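PDB 3MZO: Lin2634 protein from Listeria innocua, which binds calcium ions and is probably a metal-dependent phosphohydrolase of the HD-domain superfamily, related to the YfbR-type 5'-deoxynucleotidases. Local coordinates for residues B[177-180]-B[181-185]; B[199-202]-B[203-206]. All blocks are in the same frame, centred on the assembly; numbering follows the deposited sequence.

Contact 1: residues B[177-180]-B[181-185]; sequences ASVK and YFLKE
Leu183 packs against Val179 one turn back on helix 177-191, and its side chain traces the contact from root to tip. CB of Leu183 starts beside the carbonyl oxygen of Val179. The branch carbon, CG, comes closer still, 3.3 Å from Val179 O, because it is turned beside its own backbone N (chi1 -63°) and therefore folds back toward the preceding turn. From there CD1 reaches CG1 of Val179 at 3.7 Å. The two side chains run next to each other and point the same way, so the meeting is methyl alongside methyl. Val179 O, flanked by this aliphatic chain, takes the N-H of Leu183 at 3.0 Å with an angle of 163° at the hydrogen. Equivalent bonds join Tyr181 N to Ala177 O (2.8 Å) and Phe182 N to Ser178 O (2.9 Å), while Lys184 N reaches Lys180 O at 3.1 Å. On another side of the helix the ring of Tyr181 receives CG of Glu185 over one face, 3.6 Å above the plane and displaced toward the rim. Tyr181 also packs on Pro110 of the second subunit. Val179 and Phe182 turn inward onto helices 129-151 and 158-172, touching Ile136 and Val140 on the former and Ile170 on the latter, and Ser178 OG is hydrogen-bonded to Glu49 of helix 31-51. The chemistry is thus that of amphipathic opening turns: the carbonyl oxygens of 177-180 each take the N-H four residues on, Val179 and Phe182 are buried against neighbouring helices, and both lysines remain on the exposed surface.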
loop_
_atom_site.group_PDB
_atom_site.type_symbol
_atom_site.label_atom_id
_atom_site.label_comp_id
_atom_site.label_asym_id
_atom_site.label_seq_id
_atom_site.Cartn_x
_atom_site.Cartn_y
_atom_site.Cartn_z
ATOM N N ALA B 177 8.863 19.103 -36.472
ATOM C CA ALA B 177 8.928 20.332 -35.657
ATOM C C ALA B 177 8.839 20.009 -34.155
ATOM O O ALA B 177 9.582 20.570 -33.356
ATOM C CB ALA B 177 7.827 21.301 -36.070
ATOM N N SER B 178 7.946 19.092 -33.793
ATOM C CA SER B 178 7.824 18.578 -32.400
ATOM C C SER B 178 9.141 18.172 -31.749
ATOM O O SER B 178 9.467 18.624 -30.639
ATOM C CB SER B 178 6.905 17.347 -32.372
ATOM O OG SER B 178 5.586 17.704 -32.700
ATOM N N VAL B 179 9.879 17.300 -32.427
ATOM C CA VAL B 179 11.126 16.785 -31.902
ATOM C C VAL B 179 12.219 17.839 -32.003
ATOM O O VAL B 179 13.083 17.900 -31.123
ATOM C CB VAL B 179 11.540 15.454 -32.599
ATOM C CG1 VAL B 179 12.936 14.976 -32.115
ATOM C CG2 VAL B 179 10.475 14.398 -32.372
ATOM N N LYS B 180 12.194 18.683 -33.036
ATOM C CA LYS B 180 13.159 19.786 -33.094
ATOM C C LYS B 180 12.938 20.634 -31.852
ATOM O O LYS B 180 13.900 21.025 -31.177
ATOM C CB LYS B 180 12.983 20.666 -34.346
ATOM C CG LYS B 180 13.550 20.093 -35.654
ATOM C CD LYS B 180 13.317 21.107 -36.799
ATOM C CE LYS B 180 13.098 20.440 -38.140
ATOM N NZ LYS B 180 14.313 19.749 -38.602
ATOM N N TYR B 181 11.677 20.928 -31.543
ATOM C CA TYR B 181 11.396 21.699 -30.340
ATOM C C TYR B 181 11.877 20.983 -29.089
ATOM O O TYR B 181 12.537 21.583 -28.251
ATOM C CB TYR B 181 9.907 22.030 -30.186
ATOM C CG TYR B 181 9.717 22.973 -29.038
ATOM C CD1 TYR B 181 9.861 24.347 -29.222
ATOM C CD2 TYR B 181 9.482 22.499 -27.748
ATOM C CE1 TYR B 181 9.727 25.232 -28.165
ATOM C CE2 TYR B 181 9.339 23.381 -26.676
ATOM C CZ TYR B 181 9.462 24.749 -26.906
ATOM O OH TYR B 181 9.352 25.631 -25.875
ATOM N N PHE B 182 11.525 19.716 -28.944
ATOM C CA PHE B 182 11.965 18.928 -27.780
ATOM C C PHE B 182 13.495 18.963 -27.523
ATOM O O PHE B 182 13.925 19.175 -26.388
ATOM C CB PHE B 182 11.478 17.473 -27.879
ATOM C CG PHE B 182 12.007 16.591 -26.780
ATOM C CD1 PHE B 182 11.334 16.494 -25.569
ATOM C CD2 PHE B 182 13.198 15.880 -26.950
ATOM C CE1 PHE B 182 11.821 15.723 -24.542
ATOM C CE2 PHE B 182 13.699 15.080 -25.927
ATOM C CZ PHE B 182 12.988 15.016 -24.701
ATOM N N LEU B 183 14.297 18.766 -28.569
ATOM C CA LEU B 183 15.749 18.692 -28.418
ATOM C C LEU B 183 16.354 20.070 -28.134
ATOM O O LEU B 183 17.267 20.200 -27.321
ATOM C CB LEU B 183 16.389 18.116 -29.684
ATOM C CG LEU B 183 15.998 16.683 -30.015
ATOM C CD1 LEU B 183 16.326 16.401 -31.480
ATOM C CD2 LEU B 183 16.699 15.702 -29.055
ATOM N N LYS B 184 15.835 21.099 -28.798
ATOM C CA LYS B 184 16.339 22.446 -28.593
ATOM C C LYS B 184 16.023 23.007 -27.188
ATOM O O LYS B 184 16.884 23.596 -26.526
ATOM C CB LYS B 184 15.776 23.360 -29.689
ATOM C CG LYS B 184 16.364 24.768 -29.742
ATOM C CD LYS B 184 15.560 25.683 -30.677
ATOM C CE LYS B 184 16.086 27.116 -30.638
ATOM N NZ LYS B 184 15.481 27.930 -31.708
ATOM N N GLU B 185 14.796 22.813 -26.724
ATOM C CA GLU B 185 14.320 23.520 -25.532
ATOM C C GLU B 185 14.051 22.649 -24.316
ATOM O O GLU B 185 14.369 23.049 -23.193
ATOM C CB GLU B 185 13.051 24.301 -25.872
ATOM C CG GLU B 185 13.221 25.347 -26.962
ATOM C CD GLU B 185 14.127 26.507 -26.556
ATOM O OE1 GLU B 185 14.426 26.670 -25.342
ATOM O OE2 GLU B 185 14.531 27.263 -27.465
#

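Contact 2: residues B[199-202]-B[203-206]; sequences TELP and QLTT
Leu204 N and Thr205 N close the first turn of helix 201-211 on Glu200 O and Leu201 O, at 2.9 and 2.8 Å, and Thr206 N continues the pattern to Pro202 O. Glu200 holds the N-cap position. Just before it, Thr199 OG1 accepts the N-H of Leu201 at 2.9 Å in an ST turn, so a threonine hydroxyl pairs a main-chain N-H of the first turn. Pro202, lacking an N-H, sits where the opening turn requires no such donor. The hydroxyl of Thr205 lies beside its own backbone N (chi1 -51°), which brings OG1 back over the preceding turn to donate to Leu201 O at 2.6 Å. That approach is from 45° above the carbonyl plane, whereas Thr205 N comes in nearly along the C=O axis; two donors from one residue therefore grip a single oxygen. The same hydroxyl is also hydrogen-bonded to Tyr163 OH. A water donates to Pro202 O at 2.9 Å and makes a weak, longer bond with Thr206 OG1. Between the leucines the apolar touch is slight, CD2 of Leu201 standing 4.5 Å from CD2 of Leu204. The extended chain of Gln203 carries NE2 to a hydrogen bond with OE2 of Glu207, one turn on. In this all-helical fold, Leu201 faces Phe147 and Ile150 of helix 129-151 together with Leu191 of helix 177-191. Leu204 rests on Val160 and Ser164 of helix 158-172, and Thr205 touches Leu167 of that helix and Leu187 and Leu191 of helix 177-191.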
loop_
_atom_site.group_PDB
_atom_site.type_symbol
_atom_site.label_atom_id
_atom_site.label_comp_id
_atom_site.label_asym_id
_atom_site.label_seq_id
_atom_site.Cartn_x
_atom_site.Cartn_y
_atom_site.Cartn_z
ATOM N N THR B 199 24.868 12.090 -12.010
ATOM C CA THR B 199 24.411 10.922 -12.734
ATOM C C THR B 199 25.255 10.848 -13.992
ATOM O O THR B 199 26.059 11.747 -14.261
ATOM C CB THR B 199 22.938 11.079 -13.159
ATOM O OG1 THR B 199 22.874 11.889 -14.343
ATOM C CG2 THR B 199 22.101 11.745 -12.043
ATOM N N GLU B 200 25.048 9.807 -14.788
ATOM C CA GLU B 200 25.751 9.691 -16.066
ATOM C C GLU B 200 24.921 10.238 -17.237
ATOM O O GLU B 200 25.342 10.127 -18.399
ATOM C CB GLU B 200 26.158 8.236 -16.317
ATOM C CG GLU B 200 25.000 7.279 -16.570
ATOM C CD GLU B 200 25.308 5.852 -16.116
ATOM O OE1 GLU B 200 26.391 5.335 -16.456
ATOM O OE2 GLU B 200 24.465 5.254 -15.414
ATOM N N LEU B 201 23.773 10.862 -16.936
ATOM C CA LEU B 201 22.859 11.330 -17.985
ATOM C C LEU B 201 23.493 12.331 -18.942
ATOM O O LEU B 201 23.330 12.185 -20.164
ATOM C CB LEU B 201 21.543 11.889 -17.397
ATOM C CG LEU B 201 20.621 10.860 -16.692
ATOM C CD1 LEU B 201 19.465 11.514 -15.977
ATOM C CD2 LEU B 201 20.106 9.812 -17.673
ATOM N N PRO B 202 24.242 13.325 -18.412
ATOM C CA PRO B 202 24.922 14.262 -19.316
ATOM C C PRO B 202 25.747 13.570 -20.404
ATOM O O PRO B 202 25.545 13.811 -21.599
ATOM C CB PRO B 202 25.818 15.078 -18.370
ATOM C CG PRO B 202 25.083 15.039 -17.036
ATOM C CD PRO B 202 24.466 13.670 -16.987
ATOM N N GLN B 203 26.653 12.692 -19.986
ATOM C CA GLN B 203 27.534 12.004 -20.923
ATOM C C GLN B 203 26.729 11.124 -21.870
ATOM O O GLN B 203 26.892 11.187 -23.093
ATOM C CB GLN B 203 28.562 11.148 -20.169
ATOM C CG GLN B 203 29.399 10.265 -21.095
ATOM C CD GLN B 203 30.569 9.626 -20.392
ATOM O OE1 GLN B 203 31.136 10.202 -19.466
ATOM N NE2 GLN B 203 30.949 8.435 -20.835
ATOM N N LEU B 204 25.866 10.304 -21.282
ATOM C CA LEU B 204 25.017 9.365 -22.032
ATOM C C LEU B 204 24.168 10.070 -23.100
ATOM O O LEU B 204 24.011 9.561 -24.226
ATOM C CB LEU B 204 24.124 8.621 -21.046
ATOM C CG LEU B 204 23.167 7.562 -21.585
ATOM C CD1 LEU B 204 23.912 6.414 -22.302
ATOM C CD2 LEU B 204 22.308 7.061 -20.415
ATOM N N THR B 205 23.640 11.244 -22.739
ATOM C CA THR B 205 22.818 12.041 -23.654
ATOM C C THR B 205 23.664 12.585 -24.817
ATOM O O THR B 205 23.222 12.558 -25.978
ATOM C CB THR B 205 22.060 13.207 -22.907
ATOM O OG1 THR B 205 21.359 12.694 -21.761
ATOM C CG2 THR B 205 21.064 13.903 -23.835
ATOM N N THR B 206 24.880 13.065 -24.517
ATOM C CA THR B 206 25.829 13.437 -25.564
ATOM C C THR B 206 26.077 12.246 -26.501
ATOM O O THR B 206 25.978 12.377 -27.722
ATOM C CB THR B 206 27.182 13.925 -24.960
ATOM O OG1 THR B 206 26.997 15.222 -24.381
ATOM C CG2 THR B 206 28.301 13.982 -26.018
HETATM O O HOH W 1 24.192 16.145 -22.687
#

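How the contacts relate
The two contacts come in series along the chain, on consecutive helices: contact 1 lies on the opening turns of helix 177-191 and contact 2 at the start of helix 201-211. Their centres are 19 Å apart, and the nearest atoms, about 7 Å apart, do not touch. Both lean on helices 129-151 and 158-172, with Leu167 met by Phe182 and by Thr205, and contact 2 rests besides on the later part of helix 177-191. Helix 129-151 also carries Asp138, a calcium ligand whose side chain is about 12 Å from that of Val179. Contact 2 lies away from the annotated sites; both join consecutive helices to the same two helices of the all-helical fold.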